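Local coordinates for protein putative PTS system, cellobiose-specific IIA component (Streptococcus mutans, PDB 3L8R) that probably acts as the IIA phosphocarrier of a cellobiose phosphotransferase system, relaying a phosphoryl group from HPr towards the incoming sugar during uptake, at residues V25-I30 against V94-H99; D46-R49 against L55-Q58; Q72-L77 against H99-M104. All coordinates share one frame; numbering follows the deposited sequence.

Interaction 1. Residues V25-I30 against V94-H99; sequences VAAFEI and VHAQDH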
loop_
_atom_site.group_PDB
_atom_site.type_symbol
_atom_site.label_atom_id
_atom_site.label_comp_id
_atom_site.label_asym_id
_atom_site.label_seq_id
_atom_site.Cartn_x
_atom_site.Cartn_y
_atom_site.Cartn_z
ATOM N N VAL A 25 -4.686 -3.172 -21.347
ATOM C CA VAL A 25 -3.475 -3.983 -21.529
ATOM C C VAL A 25 -2.462 -3.618 -20.452
ATOM O O VAL A 25 -2.086 -4.473 -19.650
ATOM C CB VAL A 25 -2.813 -3.786 -22.909
ATOM C CG1 VAL A 25 -1.645 -4.788 -23.098
ATOM C CG2 VAL A 25 -3.823 -4.004 -23.984
ATOM N N ALA A 26 -2.072 -2.332 -20.427
ATOM C CA ALA A 26 -1.243 -1.716 -19.375
ATOM C C ALA A 26 -1.662 -2.143 -17.972
ATOM O O ALA A 26 -0.837 -2.535 -17.185
ATOM C CB ALA A 26 -1.284 -0.203 -19.493
ATOM N N ALA A 27 -2.953 -2.120 -17.678
ATOM C CA ALA A 27 -3.363 -2.432 -16.332
ATOM C C ALA A 27 -3.116 -3.898 -16.041
ATOM O O ALA A 27 -2.830 -4.267 -14.916
ATOM C CB ALA A 27 -4.814 -2.090 -16.111
ATOM N N PHE A 28 -3.230 -4.738 -17.054
ATOM C CA PHE A 28 -3.150 -6.144 -16.816
ATOM C C PHE A 28 -1.708 -6.544 -16.735
ATOM O O PHE A 28 -1.336 -7.436 -15.961
ATOM C CB PHE A 28 -3.981 -6.945 -17.849
ATOM C CG PHE A 28 -5.322 -7.361 -17.305
ATOM C CD1 PHE A 28 -5.394 -8.321 -16.259
ATOM C CD2 PHE A 28 -6.508 -6.758 -17.771
ATOM C CE1 PHE A 28 -6.620 -8.684 -15.697
ATOM C CE2 PHE A 28 -7.765 -7.107 -17.234
ATOM C CZ PHE A 28 -7.825 -8.083 -16.189
ATOM N N GLU A 29 -0.892 -5.835 -17.495
ATOM C CA GLU A 29 0.544 -5.987 -17.437
ATOM C C GLU A 29 1.055 -5.701 -16.019
ATOM O O GLU A 29 1.869 -6.449 -15.459
ATOM C CB GLU A 29 1.171 -5.000 -18.420
ATOM C CG GLU A 29 2.513 -5.436 -18.920
ATOM C CD GLU A 29 3.155 -4.449 -19.854
ATOM O OE1 GLU A 29 2.499 -3.463 -20.263
ATOM O OE2 GLU A 29 4.337 -4.669 -20.178
ATOM N N ILE A 30 0.551 -4.626 -15.429
ATOM C CA ILE A 30 0.914 -4.249 -14.085
ATOM C C ILE A 30 0.420 -5.302 -13.068
ATOM O O ILE A 30 1.220 -5.898 -12.354
ATOM C CB ILE A 30 0.429 -2.799 -13.776
ATOM C CG1 ILE A 30 1.200 -1.781 -14.656
ATOM C CG2 ILE A 30 0.565 -2.495 -12.273
ATOM C CD1 ILE A 30 0.582 -0.366 -14.703
ATOM N N VAL A 94 -6.702 1.659 -11.027
ATOM C CA VAL A 94 -6.507 1.919 -9.615
ATOM C C VAL A 94 -6.025 0.643 -8.945
ATOM O O VAL A 94 -5.119 0.659 -8.068
ATOM C CB VAL A 94 -7.776 2.398 -8.939
ATOM C CG1 VAL A 94 -7.519 2.756 -7.467
ATOM C CG2 VAL A 94 -8.363 3.597 -9.691
ATOM N N HIS A 95 -6.587 -0.470 -9.379
ATOM C CA HIS A 95 -6.389 -1.724 -8.678
ATOM C C HIS A 95 -5.012 -2.202 -8.974
ATOM O O HIS A 95 -4.304 -2.592 -8.073
ATOM C CB HIS A 95 -7.390 -2.753 -9.164
ATOM C CG HIS A 95 -7.227 -4.092 -8.519
ATOM N ND1 HIS A 95 -7.264 -4.262 -7.154
ATOM C CD2 HIS A 95 -7.081 -5.326 -9.052
ATOM C CE1 HIS A 95 -7.101 -5.543 -6.868
ATOM N NE2 HIS A 95 -6.983 -6.212 -8.004
ATOM N N ALA A 96 -4.642 -2.155 -10.264
ATOM C CA ALA A 96 -3.298 -2.442 -10.738
ATOM C C ALA A 96 -2.215 -1.568 -10.061
ATOM O O ALA A 96 -1.222 -2.089 -9.551
ATOM C CB ALA A 96 -3.259 -2.295 -12.251
ATOM N N GLN A 97 -2.417 -0.249 -10.037
ATOM C CA GLN A 97 -1.532 0.607 -9.292
ATOM C C GLN A 97 -1.458 0.220 -7.829
ATOM O O GLN A 97 -0.373 0.296 -7.230
ATOM C CB GLN A 97 -1.929 2.061 -9.443
ATOM C CG GLN A 97 -1.783 2.612 -10.878
ATOM C CD GLN A 97 -2.239 4.058 -10.970
ATOM O OE1 GLN A 97 -3.320 4.351 -11.514
ATOM N NE2 GLN A 97 -1.456 4.968 -10.387
ATOM N N ASP A 98 -2.557 -0.232 -7.233
ATOM C CA ASP A 98 -2.480 -0.560 -5.803
ATOM C C ASP A 98 -1.654 -1.850 -5.690
ATOM O O ASP A 98 -0.955 -2.080 -4.710
ATOM C CB ASP A 98 -3.851 -0.847 -5.169
ATOM C CG ASP A 98 -4.722 0.374 -4.968
ATOM O OD1 ASP A 98 -4.249 1.557 -4.740
ATOM O OD2 ASP A 98 -5.962 0.140 -5.040
ATOM N N HIS A 99 -1.764 -2.723 -6.676
ATOM C CA HIS A 99 -1.035 -3.968 -6.599
ATOM C C HIS A 99 0.444 -3.669 -6.771
ATOM O O HIS A 99 1.277 -4.157 -5.992
ATOM C CB HIS A 99 -1.532 -4.944 -7.663
ATOM C CG HIS A 99 -1.637 -6.350 -7.168
ATOM N ND1 HIS A 99 -0.519 -7.136 -6.911
ATOM C CD2 HIS A 99 -2.723 -7.099 -6.837
ATOM C CE1 HIS A 99 -0.921 -8.306 -6.434
ATOM N NE2 HIS A 99 -2.249 -8.313 -6.393
#
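A27 and A96 bring the two backbones to a CA–CA distance of 5.6 Å, on helical segments 25-30 and 94-99 that run roughly parallel, their axes 8.6 Å apart at closest approach and inclined at 27°. Such proximity is possible with small residues at the crossing point: CB of A27 and CB of A96 lie 4.2 Å apart.

The A96 methyl does most of the touching. Its CB points towards helix 20-49 and is received between the backbone and side chain of that helix, 3.3 Å from the carbonyl O of A27 and 3.8 Å from CG2 of I30. The branched residue answers from one turn further along. Its CG1 branch stands beside the backbone N (chi1 -66°), which places CG2 anti to that nitrogen and carries it over the A96 peptide, where CG2 meets A96 O at 3.3 Å. The meeting side chains are apolar, though two of the closest approaches are to backbone carbonyl oxygens, and the touching residues are buried. I30 also touches A73 and L100, so one side chain of helix 20-49 touches both other helices.

On other faces of segment 94-99 lie H95, the predicted phosphohistidine, whose side chain packs on Q74 of the second subunit, and D98, whose OD1 comes close to D98 OD1 of both other subunits. This is consistent with the predicted magnesium site shared by the trimer. The alanine crossing joins the first and last helices of the lactose/cellobiose IIA family's three-helix bundle, on the helix carrying the predicted phosphohistidine and metal ligand.

Interaction 2. Residues D46-R49 against L55-Q58; sequences DAMR and LAEQ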
loop_
_atom_site.group_PDB
_atom_site.type_symbol
_atom_site.label_atom_id
_atom_site.label_comp_id
_atom_site.label_asym_id
_atom_site.label_seq_id
_atom_site.Cartn_x
_atom_site.Cartn_y
_atom_site.Cartn_z
ATOM N N ASP A 46 8.909 -17.403 2.826
ATOM C CA ASP A 46 8.856 -18.797 3.252
ATOM C C ASP A 46 10.304 -19.264 3.504
ATOM O O ASP A 46 10.568 -20.014 4.449
ATOM C CB ASP A 46 8.175 -19.711 2.226
ATOM C CG ASP A 46 6.748 -19.267 1.826
ATOM O OD1 ASP A 46 5.872 -19.003 2.687
ATOM O OD2 ASP A 46 6.492 -19.226 0.593
ATOM N N ALA A 47 11.227 -18.770 2.673
ATOM C CA ALA A 47 12.640 -19.176 2.701
ATOM C C ALA A 47 13.379 -18.569 3.864
ATOM O O ALA A 47 14.320 -19.183 4.367
ATOM C CB ALA A 47 13.366 -18.855 1.370
ATOM N N MET A 48 12.966 -17.367 4.273
ATOM C CA MET A 48 13.390 -16.779 5.552
ATOM C C MET A 48 12.979 -17.705 6.688
ATOM O O MET A 48 13.776 -18.036 7.566
ATOM C CB MET A 48 12.737 -15.401 5.769
ATOM C CG MET A 48 13.598 -14.223 5.345
ATOM S SD MET A 48 12.714 -12.675 5.001
ATOM C CE MET A 48 11.969 -12.402 6.571
ATOM N N ARG A 49 11.724 -18.130 6.652
ATOM C CA ARG A 49 11.164 -18.928 7.735
ATOM C C ARG A 49 11.886 -20.264 7.931
ATOM O O ARG A 49 12.042 -20.718 9.064
ATOM C CB ARG A 49 9.656 -19.113 7.549
ATOM C CG ARG A 49 8.896 -17.863 7.878
ATOM C CD ARG A 49 7.461 -18.135 8.120
ATOM N NE ARG A 49 6.746 -18.304 6.872
ATOM C CZ ARG A 49 5.422 -18.298 6.763
ATOM N NH1 ARG A 49 4.649 -18.113 7.833
ATOM N NH2 ARG A 49 4.875 -18.476 5.565
ATOM N N LEU A 55 18.330 -18.245 -0.394
ATOM C CA LEU A 55 17.249 -18.308 -1.312
ATOM C C LEU A 55 16.465 -17.015 -1.210
ATOM O O LEU A 55 16.167 -16.390 -2.235
ATOM C CB LEU A 55 16.384 -19.516 -0.966
ATOM C CG LEU A 55 15.408 -19.944 -2.064
ATOM C CD1 LEU A 55 16.141 -20.279 -3.345
ATOM C CD2 LEU A 55 14.629 -21.133 -1.527
ATOM N N ALA A 56 16.161 -16.622 0.028
ATOM C CA ALA A 56 15.334 -15.459 0.313
ATOM C C ALA A 56 15.929 -14.197 -0.302
ATOM O O ALA A 56 15.211 -13.416 -0.942
ATOM C CB ALA A 56 15.140 -15.291 1.826
ATOM N N GLU A 57 17.246 -14.029 -0.159
ATOM C CA GLU A 57 17.906 -12.884 -0.762
ATOM C C GLU A 57 17.795 -12.874 -2.275
ATOM O O GLU A 57 17.552 -11.792 -2.880
ATOM C CB GLU A 57 19.359 -12.757 -0.347
ATOM C CG GLU A 57 19.996 -11.540 -1.021
ATOM C CD GLU A 57 21.339 -11.141 -0.448
ATOM O OE1 GLU A 57 21.871 -10.113 -0.923
ATOM O OE2 GLU A 57 21.867 -11.831 0.457
ATOM N N GLN A 58 17.969 -14.070 -2.859
ATOM C CA GLN A 58 17.849 -14.307 -4.314
ATOM C C GLN A 58 16.437 -14.069 -4.790
ATOM O O GLN A 58 16.231 -13.410 -5.809
ATOM C CB GLN A 58 18.276 -15.744 -4.704
ATOM C CG GLN A 58 19.776 -15.946 -4.843
ATOM C CD GLN A 58 20.206 -17.403 -4.723
ATOM O OE1 GLN A 58 19.365 -18.302 -4.501
ATOM N NE2 GLN A 58 21.533 -17.661 -4.879
#
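A47 and A56 face each other at the closed end of a helical hairpin, next to its turn, their CA atoms 5.2 Å apart and their CB atoms 4.0 Å apart. Both CA–CB bonds point at the partner helix, and each methyl finds different neighbours. CB of A47 approaches the backbone of the second helix, 3.8 Å from A56 N, and also lies against the side of L55. That leucine has CG anti to its own nitrogen (chi1 -164°) and turns at chi2, a conformation that lays the chain alongside the alanine instead of projecting past it: L55 CB and L55 CD2 are each 3.9 Å from A47 CB, with CG little further away. The methyl is thus held by three carbons of one side chain.

Helices 20-49 and 53-82 are antiparallel and are joined by a very short turn, and this contact lies just beside that turn, at one end of the up-and-down three-helix bundle. The second helix here belongs to a predicted coiled coil. On the M48 side of the contact, CB of A56 rests 3.9 Å from the backbone N of M48 and 4.0 Å from M48 CG. The methionine's first torsion is -96°, well off a staggered value; its chain then runs nearly extended through chi2 and bends at chi3, and the side chain reaches M113, L114 and Y117 of helix 91-118. It consequently touches both other helices.

On another side of segment 46-49, R49 and D46 form a salt bridge within one turn. R49 NH2 donates to D46 OD1 at 3.1 Å with an N–H···O angle of 155°, and the oxygen lies in the guanidinium plane, approached almost in line with its C–O bond. R49 also packs on E115 of the second subunit.

Interaction 3. Residues Q72-L77 against H99-M104; sequences QAQTDL and HLMTTM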
loop_
_atom_site.group_PDB
_atom_site.type_symbol
_atom_site.label_atom_id
_atom_site.label_comp_id
_atom_site.label_asym_id
_atom_site.label_seq_id
_atom_site.Cartn_x
_atom_site.Cartn_y
_atom_site.Cartn_z
ATOM N N GLN A 72 7.907 -0.148 -14.753
ATOM C CA GLN A 72 8.129 0.468 -16.059
ATOM C C GLN A 72 6.820 0.848 -16.702
ATOM O O GLN A 72 6.666 1.964 -17.232
ATOM C CB GLN A 72 8.863 -0.485 -17.001
ATOM C CG GLN A 72 9.382 0.180 -18.266
ATOM C CD GLN A 72 10.452 1.267 -17.977
ATOM O OE1 GLN A 72 10.192 2.470 -18.105
ATOM N NE2 GLN A 72 11.646 0.836 -17.565
ATOM N N ALA A 73 5.861 -0.070 -16.664
ATOM C CA ALA A 73 4.591 0.201 -17.300
ATOM C C ALA A 73 3.868 1.336 -16.582
ATOM O O ALA A 73 3.324 2.220 -17.235
ATOM C CB ALA A 73 3.768 -1.022 -17.384
ATOM N N GLN A 74 3.887 1.344 -15.249
ATOM C CA GLN A 74 3.376 2.519 -14.535
ATOM C C GLN A 74 4.144 3.801 -14.902
ATOM O O GLN A 74 3.543 4.876 -15.097
ATOM C CB GLN A 74 3.315 2.332 -13.009
ATOM C CG GLN A 74 2.788 3.561 -12.306
ATOM C CD GLN A 74 2.599 3.356 -10.821
ATOM O OE1 GLN A 74 3.502 3.589 -10.017
ATOM N NE2 GLN A 74 1.425 2.894 -10.448
ATOM N N THR A 75 5.460 3.704 -15.009
ATOM C CA THR A 75 6.214 4.908 -15.349
ATOM C C THR A 75 5.839 5.463 -16.738
ATOM O O THR A 75 5.783 6.698 -16.926
ATOM C CB THR A 75 7.736 4.746 -15.168
ATOM O OG1 THR A 75 8.000 4.250 -13.852
ATOM C CG2 THR A 75 8.433 6.087 -15.299
ATOM N N ASP A 76 5.556 4.561 -17.684
ATOM C CA ASP A 76 5.243 4.979 -19.055
ATOM C C ASP A 76 3.925 5.716 -19.047
ATOM O O ASP A 76 3.773 6.739 -19.729
ATOM C CB ASP A 76 5.140 3.788 -20.021
ATOM C CG ASP A 76 6.475 3.079 -20.254
ATOM O OD1 ASP A 76 7.560 3.623 -19.908
ATOM O OD2 ASP A 76 6.430 1.943 -20.788
ATOM N N LEU A 77 2.974 5.200 -18.263
ATOM C CA LEU A 77 1.676 5.849 -18.106
ATOM C C LEU A 77 1.792 7.229 -17.510
ATOM O O LEU A 77 1.257 8.195 -18.075
ATOM C CB LEU A 77 0.775 5.016 -17.237
ATOM C CG LEU A 77 0.313 3.718 -17.859
ATOM C CD1 LEU A 77 -0.600 3.085 -16.847
ATOM C CD2 LEU A 77 -0.392 3.971 -19.185
ATOM N N HIS A 99 -1.764 -2.723 -6.676
ATOM C CA HIS A 99 -1.035 -3.968 -6.599
ATOM C C HIS A 99 0.444 -3.669 -6.771
ATOM O O HIS A 99 1.277 -4.157 -5.992
ATOM C CB HIS A 99 -1.532 -4.944 -7.663
ATOM C CG HIS A 99 -1.637 -6.350 -7.168
ATOM N ND1 HIS A 99 -0.519 -7.136 -6.911
ATOM C CD2 HIS A 99 -2.723 -7.099 -6.837
ATOM C CE1 HIS A 99 -0.921 -8.306 -6.434
ATOM N NE2 HIS A 99 -2.249 -8.313 -6.393
ATOM N N LEU A 100 0.784 -2.842 -7.749
ATOM C CA LEU A 100 2.180 -2.438 -7.895
ATOM C C LEU A 100 2.728 -1.801 -6.617
ATOM O O LEU A 100 3.732 -2.247 -6.102
ATOM C CB LEU A 100 2.371 -1.509 -9.110
ATOM C CG LEU A 100 3.791 -1.034 -9.442
ATOM C CD1 LEU A 100 4.899 -2.135 -9.506
ATOM C CD2 LEU A 100 3.833 -0.139 -10.718
ATOM N N MET A 101 2.068 -0.780 -6.088
ATOM C CA MET A 101 2.675 -0.016 -5.006
ATOM C C MET A 101 2.630 -0.786 -3.683
ATOM O O MET A 101 3.561 -0.673 -2.891
ATOM C CB MET A 101 2.014 1.352 -4.890
ATOM C CG MET A 101 2.108 2.235 -6.185
ATOM S SD MET A 101 3.789 2.966 -6.510
ATOM C CE MET A 101 3.945 4.037 -5.043
ATOM N N THR A 102 1.625 -1.622 -3.425
ATOM C CA THR A 102 1.713 -2.397 -2.195
ATOM C C THR A 102 2.740 -3.497 -2.316
ATOM O O THR A 102 3.404 -3.882 -1.343
ATOM C CB THR A 102 0.369 -2.920 -1.646
ATOM O OG1 THR A 102 -0.160 -3.980 -2.479
ATOM C CG2 THR A 102 -0.671 -1.808 -1.485
ATOM N N THR A 103 2.918 -3.983 -3.536
ATOM C CA THR A 103 3.867 -5.067 -3.740
ATOM C C THR A 103 5.283 -4.534 -3.589
ATOM O O THR A 103 6.122 -5.163 -2.934
ATOM C CB THR A 103 3.568 -5.871 -5.058
ATOM O OG1 THR A 103 2.343 -6.591 -4.877
ATOM C CG2 THR A 103 4.692 -6.891 -5.372
ATOM N N MET A 104 5.548 -3.342 -4.115
ATOM C CA MET A 104 6.823 -2.653 -3.794
ATOM C C MET A 104 7.037 -2.487 -2.288
ATOM O O MET A 104 8.059 -2.885 -1.751
ATOM C CB MET A 104 6.840 -1.280 -4.438
ATOM C CG MET A 104 8.021 -0.368 -4.008
ATOM S SD MET A 104 7.872 1.187 -4.955
ATOM C CE MET A 104 6.870 2.182 -3.823
#
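The flat group at this contact is the Q74 amide, and L100 covers one face of it: CD2 of the leucine sits above the plane, 3.7 Å from Q74 CD and nearly as close to Q74 OE1 and NE2. A sulfur comes instead to the oxygen end, at the edge and nearly in the amide plane, M101 SD lying 3.6 Å from Q74 OE1. These residues join the antiparallel second and third helices of the three-helix bundle, with Q74 belonging to the predicted coiled coil.

The glutamine reaches across because its chain is stretched, CG anti to the backbone N (chi1 180°) and chi2 also close to 180°. This allows a fairly wide separation of the backbones, with the nearest CA atoms, those of Q74 and L100, 8.4 Å apart. The side chain of L100 crosses that of Q74 obliquely. M101 instead bends at chi2 and chi3 and crosses Q74 at about a right angle.

Around this buried polar group, Q97 of the same chain and H95 of the third subunit both pack on Q74, linking it to the neighbourhood of the predicted phosphohistidine. M101 likewise packs on D98 of that subunit, a predicted magnesium ligand. L100 fills the bundle interior beside I30, L67 and A70. Its closest approach to segment 72-77 is nearer the glutamine backbone: L100 CD2 lies 3.4 Å from Q74 CB.

How the interactions relate
Interactions 1 and 3 form one continuous patch, their centres 7 Å apart, interaction 3 nearer the centre of the chain and interaction 1 further from it, on the side away from interaction 2: both use helix 91-118, share H99, and touch, with I30 CG2 3.8 Å from L100 CB. Interaction 2 lies about 27 Å from interaction 1 and 24 Å from interaction 3, centre to centre, at the far end where helices 20-49 and 53-82 turn. The three contacts sample each pairing of the three helices. All are mainly buried, but alanines allow close backbones in interactions 1 and 2, whereas long side chains bridge a wider gap in interaction 3, which alone brings a side-chain amide into contact.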